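Local atomic coordinates of S-adenosylmethionine dependent methyltransferase (PDB entry 3BKW), a protein that probably transfers a methyl group from S-adenosylmethionine to a substrate not yet identified. Residues H139-T144 / L238-R243. Sequence-based numbering, arbitrary orientation.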
loop_
_atom_site.group_PDB
_atom_site.type_symbol
_atom_site.label_atom_id
_atom_site.label_comp_id
_atom_site.label_asym_id
_atom_site.label_seq_id
_atom_site.Cartn_x
_atom_site.Cartn_y
_atom_site.Cartn_z
ATOM N N HIS A 139 -7.828 -17.201 -3.405
ATOM C CA HIS A 139 -6.818 -16.190 -3.073
ATOM C C HIS A 139 -5.598 -16.216 -3.978
ATOM O O HIS A 139 -5.304 -17.214 -4.591
ATOM C CB HIS A 139 -6.335 -16.329 -1.632
ATOM C CG HIS A 139 -7.386 -16.017 -0.615
ATOM N ND1 HIS A 139 -8.242 -16.971 -0.120
ATOM C CD2 HIS A 139 -7.723 -14.854 -0.008
ATOM C CE1 HIS A 139 -9.064 -16.414 0.753
ATOM N NE2 HIS A 139 -8.771 -15.128 0.838
ATOM N N PHE A 140 -4.945 -15.060 -4.060
ATOM C CA PHE A 140 -3.689 -14.855 -4.768
ATOM C C PHE A 140 -2.767 -14.203 -3.746
ATOM O O PHE A 140 -3.072 -13.109 -3.277
ATOM C CB PHE A 140 -3.918 -13.991 -5.999
ATOM C CG PHE A 140 -2.689 -13.734 -6.843
ATOM C CD1 PHE A 140 -1.580 -14.599 -6.882
ATOM C CD2 PHE A 140 -2.701 -12.649 -7.721
ATOM C CE1 PHE A 140 -0.483 -14.348 -7.714
ATOM C CE2 PHE A 140 -1.622 -12.418 -8.553
ATOM C CZ PHE A 140 -0.521 -13.256 -8.554
ATOM N N VAL A 141 -1.690 -14.893 -3.386
ATOM C CA VAL A 141 -0.750 -14.433 -2.378
ATOM C C VAL A 141 0.623 -14.420 -3.026
ATOM O O VAL A 141 1.089 -15.439 -3.555
ATOM C CB VAL A 141 -0.776 -15.353 -1.154
ATOM C CG1 VAL A 141 0.253 -14.907 -0.103
ATOM C CG2 VAL A 141 -2.170 -15.388 -0.539
ATOM N N PHE A 142 1.269 -13.256 -3.041
ATOM C CA PHE A 142 2.546 -13.137 -3.695
ATOM C C PHE A 142 3.490 -12.123 -3.080
ATOM O O PHE A 142 3.057 -11.177 -2.407
ATOM C CB PHE A 142 2.323 -12.827 -5.189
ATOM C CG PHE A 142 1.701 -11.465 -5.477
ATOM C CD1 PHE A 142 2.522 -10.365 -5.738
ATOM C CD2 PHE A 142 0.305 -11.276 -5.504
ATOM C CE1 PHE A 142 1.980 -9.097 -6.038
ATOM C CE2 PHE A 142 -0.254 -9.997 -5.804
ATOM C CZ PHE A 142 0.602 -8.910 -6.061
ATOM N N SER A 143 4.783 -12.341 -3.343
ATOM C CA SER A 143 5.833 -11.432 -2.931
ATOM C C SER A 143 6.529 -10.886 -4.153
ATOM O O SER A 143 6.679 -11.582 -5.168
ATOM C CB SER A 143 6.840 -12.116 -2.028
ATOM O OG SER A 143 7.454 -13.207 -2.687
ATOM N N THR A 144 6.922 -9.624 -4.053
ATOM C CA THR A 144 7.717 -8.950 -5.069
ATOM C C THR A 144 8.726 -8.043 -4.372
ATOM O O THR A 144 8.590 -7.736 -3.199
ATOM C CB THR A 144 6.841 -8.071 -6.038
ATOM O OG1 THR A 144 5.996 -7.185 -5.272
ATOM C CG2 THR A 144 5.953 -8.942 -6.948
ATOM N N LEU A 238 4.578 -7.810 0.215
ATOM C CA LEU A 238 3.791 -9.041 0.321
ATOM C C LEU A 238 2.320 -8.648 0.188
ATOM O O LEU A 238 1.846 -7.745 0.902
ATOM C CB LEU A 238 4.051 -9.736 1.647
ATOM C CG LEU A 238 5.509 -9.874 2.087
ATOM C CD1 LEU A 238 5.562 -10.626 3.444
ATOM C CD2 LEU A 238 6.407 -10.560 1.096
ATOM N N VAL A 239 1.589 -9.299 -0.712
ATOM C CA VAL A 239 0.166 -8.991 -0.905
ATOM C C VAL A 239 -0.691 -10.259 -0.981
ATOM O O VAL A 239 -0.270 -11.253 -1.587
ATOM C CB VAL A 239 -0.087 -8.200 -2.235
ATOM C CG1 VAL A 239 -1.572 -7.836 -2.392
ATOM C CG2 VAL A 239 0.766 -6.939 -2.332
ATOM N N SER A 240 -1.855 -10.213 -0.324
ATOM C CA SER A 240 -2.902 -11.241 -0.393
ATOM C C SER A 240 -4.150 -10.565 -0.951
ATOM O O SER A 240 -4.539 -9.507 -0.453
ATOM C CB SER A 240 -3.230 -11.790 0.988
ATOM O OG SER A 240 -4.333 -12.689 0.919
ATOM N N ALA A 241 -4.760 -11.167 -1.963
ATOM C CA ALA A 241 -5.973 -10.651 -2.594
ATOM C C ALA A 241 -6.944 -11.805 -2.747
ATOM O O ALA A 241 -6.523 -12.962 -2.885
ATOM C CB ALA A 241 -5.660 -10.042 -3.924
ATOM N N ARG A 242 -8.230 -11.488 -2.678
ATOM C CA ARG A 242 -9.288 -12.475 -2.787
ATOM C C ARG A 242 -10.161 -12.175 -3.986
ATOM O O ARG A 242 -10.386 -11.017 -4.311
ATOM C CB ARG A 242 -10.139 -12.426 -1.530
ATOM C CG ARG A 242 -11.175 -13.525 -1.421
ATOM C CD ARG A 242 -12.066 -13.371 -0.191
ATOM N NE ARG A 242 -12.742 -12.064 -0.185
ATOM C CZ ARG A 242 -12.383 -10.980 0.520
ATOM N NH1 ARG A 242 -11.339 -10.991 1.352
ATOM N NH2 ARG A 242 -13.092 -9.857 0.392
ATOM N N ARG A 243 -10.651 -13.208 -4.655
ATOM C CA ARG A 243 -11.601 -12.987 -5.745
ATOM C C ARG A 243 -12.994 -13.454 -5.320
ATOM O O ARG A 243 -13.967 -13.128 -5.996
ATOM C CB ARG A 243 -11.083 -13.632 -7.028
ATOM C CG ARG A 243 -11.165 -15.122 -7.088
ATOM C CD ARG A 243 -12.476 -15.561 -7.699
ATOM N NE ARG A 243 -12.479 -15.563 -9.143
ATOM C CZ ARG A 243 -13.549 -15.434 -9.938
ATOM N NH1 ARG A 243 -14.770 -15.172 -9.467
ATOM N NH2 ARG A 243 -13.383 -15.505 -11.253
ATOM O OXT ARG A 243 -13.211 -14.164 -4.335
#
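Phe-140 and Phe-142 each form a hydrogen-bonded pair, with Ala-241 and Val-239 respectively, and their four N-to-O bonds, all 2.9 Å, join two strand segments whose directions differ by 172°, hence antiparallel. In the non-hydrogen-bonded pairs the CA atoms come closer, Val-141 CA lying 4.3 Å from Ser-240 CA. On the face bearing the phenylalanines, Val-239 CB sits over the Phe-142 ring, 4.2 Å from its centroid and displaced toward the CE2 and CZ rim, a CH-pi contact. A chi1 of 67° sets Phe-142 CG between the backbone N and the carbonyl carbon, and the side chain runs alongside Val-239. Within its own strand, Phe-142 CD2 lies over the centre of the Phe-140 ring, 3.6 Å above its plane. Helix 194-203 covers this layer through Leu-201, which touches both Phe-142 and Val-239. The pairing belongs to the seven-stranded mixed sheet of the Rossmann-like class I methyltransferase fold, in which 236-242 is the antiparallel strand inserted between 138-145 and 207-213. On the other face, Leu-238 CD2 packs 3.5 Å from Ser-143 CB, and the Val-141 and Ser-240 side chains share this side. At the far end His-139 NE2 lies 3.7 Å from Arg-242 CG, the imidazole resting beside the arginine's aliphatic stem with ring and guanidinium planes 77° apart. Both side chains reach Glu-209 OE1 on strand 207-213, His-139 by a hydrogen bond and Arg-242 by a salt bridge. An alanine at His-139 would probably leave Glu-209 without one of its two partners here and open a gap beside Arg-242 CB and CG.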